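Local atomic coordinates of alcohol dehydrogenase (Escherichia coli, PDB entry 5VM2), a protein that probably acts as a zinc-containing, NAD(H)- or NADP(H)-dependent dehydrogenase of alcohol-type substrates, its exact specificity unknown. Residues I7-K15 against V43-F51. Sequence-based numbering, arbitrary orientation.
Sequences ILQVPGTMK and VHGFESGPF
Gly45 meets Leu8 through its carbonyl: Leu8 CD2 lies 3.3 Å from Gly45 O, which also accepts the helical bond from Gly49 N. Phe46 makes the largest single contribution to the interface. With CG anti to its backbone N (chi1 163°), its ring reaches the type II turn Val10-Thr13 that links the two strands of the hairpin. Gly12 CA sits over one ring face, 3.9 Å from the ring centroid and 26° off the normal, which fits a CH-pi contact. Met14 comes at the edge instead: its CG is 3.7 Å from Phe46 CD1, and its SD lies near the ring plane in a Met-aromatic contact. Phe46 O accepts a hydrogen bond from Gly12 N (2.7 Å), nearly in line with the C=O but bent at the hydrogen (140°), and Leu8 CD1 packs beside the same oxygen. Further along, Glu47 O lies 3.5 Å from Pro11 CB. At Gly49, where positive phi ends the helix, the CA rests 3.7 Å from Leu8 CD2, so the same methyl touches both the acceptor and the donor residue of the Gly49 N to Gly45 O bond. The hairpin 3-10/13-19 thus packs against the C-terminal end of helix 41-48, part of the GroES-like domain. Helix 324-333 packs against both elements: Phe328 meets the Phe46 ring, while Gln325 hydrogen-bonds both Gly12 O and Met14 N, joining the hairpin to that helix.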
loop_
_atom_site.group_PDB
_atom_site.type_symbol
_atom_site.label_atom_id
_atom_site.label_comp_id
_atom_site.label_asym_id
_atom_site.label_seq_id
_atom_site.Cartn_x
_atom_site.Cartn_y
_atom_site.Cartn_z
ATOM N N ILE A 7 5.767 -19.537 5.176
ATOM C CA ILE A 7 5.864 -19.909 3.772
ATOM C C ILE A 7 4.485 -20.318 3.278
ATOM O O ILE A 7 3.712 -20.943 4.012
ATOM C CB ILE A 7 6.889 -21.048 3.568
ATOM C CG1 ILE A 7 8.306 -20.488 3.508
ATOM C CG2 ILE A 7 6.592 -21.864 2.322
ATOM C CD1 ILE A 7 8.651 -19.650 4.687
ATOM N N LEU A 8 4.172 -19.952 2.035
ATOM C CA LEU A 8 2.995 -20.477 1.346
ATOM C C LEU A 8 3.345 -21.867 0.826
ATOM O O LEU A 8 3.873 -22.034 -0.275
ATOM C CB LEU A 8 2.560 -19.545 0.221
ATOM C CG LEU A 8 1.310 -19.984 -0.544
ATOM C CD1 LEU A 8 0.051 -19.720 0.271
ATOM C CD2 LEU A 8 1.239 -19.290 -1.896
ATOM N N GLN A 9 3.056 -22.879 1.646
ATOM C CA GLN A 9 3.361 -24.258 1.278
ATOM C C GLN A 9 2.585 -24.682 0.035
ATOM O O GLN A 9 3.106 -25.407 -0.820
ATOM C CB GLN A 9 3.046 -25.174 2.459
ATOM C CG GLN A 9 3.186 -26.656 2.193
ATOM C CD GLN A 9 2.969 -27.470 3.452
ATOM O OE1 GLN A 9 1.856 -27.916 3.734
ATOM N NE2 GLN A 9 4.032 -27.655 4.226
ATOM N N VAL A 10 1.340 -24.239 -0.072
ATOM C CA VAL A 10 0.525 -24.403 -1.270
ATOM C C VAL A 10 -0.555 -23.335 -1.133
ATOM O O VAL A 10 -0.855 -22.931 0.002
ATOM C CB VAL A 10 -0.046 -25.829 -1.379
ATOM C CG1 VAL A 10 -1.355 -25.957 -0.603
ATOM C CG2 VAL A 10 -0.224 -26.246 -2.836
ATOM N N PRO A 11 -1.132 -22.861 -2.237
ATOM C CA PRO A 11 -2.154 -21.812 -2.135
ATOM C C PRO A 11 -3.224 -22.151 -1.106
ATOM O O PRO A 11 -3.833 -23.223 -1.140
ATOM C CB PRO A 11 -2.726 -21.751 -3.552
ATOM C CG PRO A 11 -1.547 -22.072 -4.411
ATOM C CD PRO A 11 -0.717 -23.077 -3.635
ATOM N N GLY A 12 -3.429 -21.229 -0.167
ATOM C CA GLY A 12 -4.369 -21.416 0.913
ATOM C C GLY A 12 -3.794 -22.008 2.182
ATOM O O GLY A 12 -4.523 -22.118 3.175
ATOM N N THR A 13 -2.512 -22.377 2.195
ATOM C CA THR A 13 -1.910 -23.082 3.323
ATOM C C THR A 13 -0.550 -22.478 3.656
ATOM O O THR A 13 0.409 -22.640 2.895
ATOM C CB THR A 13 -1.775 -24.572 3.015
ATOM O OG1 THR A 13 -3.060 -25.100 2.663
ATOM C CG2 THR A 13 -1.231 -25.322 4.224
ATOM N N MET A 14 -0.473 -21.798 4.796
ATOM C CA MET A 14 0.762 -21.276 5.362
ATOM C C MET A 14 1.272 -22.208 6.453
ATOM O O MET A 14 0.485 -22.833 7.172
ATOM C CB MET A 14 0.540 -19.891 5.973
ATOM C CG MET A 14 -0.150 -18.893 5.064
ATOM S SD MET A 14 0.937 -18.356 3.735
ATOM C CE MET A 14 2.233 -17.547 4.667
ATOM N N LYS A 15 2.599 -22.299 6.573
ATOM C CA LYS A 15 3.199 -22.731 7.831
ATOM C C LYS A 15 4.541 -22.043 8.021
ATOM O O LYS A 15 5.101 -21.443 7.101
ATOM C CB LYS A 15 3.379 -24.253 7.937
ATOM C CG LYS A 15 2.280 -25.054 7.292
ATOM C CD LYS A 15 1.882 -26.219 8.158
ATOM C CE LYS A 15 0.979 -27.174 7.402
ATOM N NZ LYS A 15 1.790 -28.097 6.572
ATOM N N VAL A 43 -2.810 -11.148 0.352
ATOM C CA VAL A 43 -3.977 -12.023 0.404
ATOM C C VAL A 43 -4.153 -12.746 -0.923
ATOM O O VAL A 43 -4.459 -13.944 -0.960
ATOM C CB VAL A 43 -5.233 -11.217 0.781
ATOM C CG1 VAL A 43 -6.447 -12.132 0.883
ATOM C CG2 VAL A 43 -5.006 -10.471 2.083
ATOM N N HIS A 44 -3.958 -12.031 -2.033
ATOM C CA HIS A 44 -4.027 -12.669 -3.341
ATOM C C HIS A 44 -2.907 -13.687 -3.513
ATOM O O HIS A 44 -3.111 -14.749 -4.114
ATOM C CB HIS A 44 -3.969 -11.614 -4.445
ATOM C CG HIS A 44 -3.892 -12.190 -5.822
ATOM N ND1 HIS A 44 -4.915 -12.930 -6.378
ATOM C CD2 HIS A 44 -2.913 -12.143 -6.755
ATOM C CE1 HIS A 44 -4.569 -13.310 -7.596
ATOM N NE2 HIS A 44 -3.358 -12.845 -7.847
ATOM N N GLY A 45 -1.716 -13.381 -2.995
ATOM C CA GLY A 45 -0.646 -14.365 -3.009
ATOM C C GLY A 45 -0.997 -15.606 -2.211
ATOM O O GLY A 45 -0.725 -16.730 -2.638
ATOM N N PHE A 46 -1.618 -15.418 -1.045
ATOM C CA PHE A 46 -2.042 -16.549 -0.227
ATOM C C PHE A 46 -3.091 -17.390 -0.947
ATOM O O PHE A 46 -3.087 -18.622 -0.843
ATOM C CB PHE A 46 -2.572 -16.031 1.112
ATOM C CG PHE A 46 -3.396 -17.024 1.882
ATOM C CD1 PHE A 46 -2.788 -18.003 2.652
ATOM C CD2 PHE A 46 -4.782 -16.954 1.869
ATOM C CE1 PHE A 46 -3.548 -18.908 3.375
ATOM C CE2 PHE A 46 -5.548 -17.854 2.588
ATOM C CZ PHE A 46 -4.929 -18.834 3.343
ATOM N N GLU A 47 -3.985 -16.743 -1.697
ATOM C CA GLU A 47 -5.071 -17.459 -2.357
ATOM C C GLU A 47 -4.628 -18.149 -3.640
ATOM O O GLU A 47 -5.137 -19.228 -3.963
ATOM C CB GLU A 47 -6.221 -16.501 -2.675
ATOM C CG GLU A 47 -6.972 -15.977 -1.466
ATOM C CD GLU A 47 -8.269 -15.294 -1.850
ATOM O OE1 GLU A 47 -9.324 -15.966 -1.839
ATOM O OE2 GLU A 47 -8.230 -14.086 -2.171
ATOM N N SER A 48 -3.697 -17.551 -4.385
ATOM C CA SER A 48 -3.377 -18.016 -5.726
ATOM C C SER A 48 -1.916 -18.385 -5.934
ATOM O O SER A 48 -1.595 -18.989 -6.963
ATOM C CB SER A 48 -3.758 -16.948 -6.764
ATOM O OG SER A 48 -5.115 -16.568 -6.639
ATOM N N GLY A 49 -1.026 -18.041 -5.010
ATOM C CA GLY A 49 0.388 -18.091 -5.285
ATOM C C GLY A 49 0.775 -16.945 -6.198
ATOM O O GLY A 49 -0.085 -16.283 -6.789
ATOM N N PRO A 50 2.070 -16.679 -6.331
ATOM C CA PRO A 50 2.498 -15.567 -7.184
ATOM C C PRO A 50 2.192 -15.851 -8.645
ATOM O O PRO A 50 2.191 -17.001 -9.090
ATOM C CB PRO A 50 4.006 -15.482 -6.930
ATOM C CG PRO A 50 4.389 -16.867 -6.534
ATOM C CD PRO A 50 3.212 -17.431 -5.784
ATOM N N PHE A 51 1.921 -14.776 -9.392
ATOM C CA PHE A 51 1.434 -15.124 -10.723
ATOM C C PHE A 51 2.548 -15.645 -11.619
ATOM O O PHE A 51 2.318 -16.542 -12.438
ATOM C CB PHE A 51 0.756 -13.917 -11.369
ATOM C CG PHE A 51 -0.739 -14.026 -11.420
ATOM C CD1 PHE A 51 -1.362 -14.612 -12.508
ATOM C CD2 PHE A 51 -1.521 -13.534 -10.389
ATOM C CE1 PHE A 51 -2.737 -14.710 -12.569
ATOM C CE2 PHE A 51 -2.899 -13.633 -10.441
ATOM C CZ PHE A 51 -3.509 -14.223 -11.533
#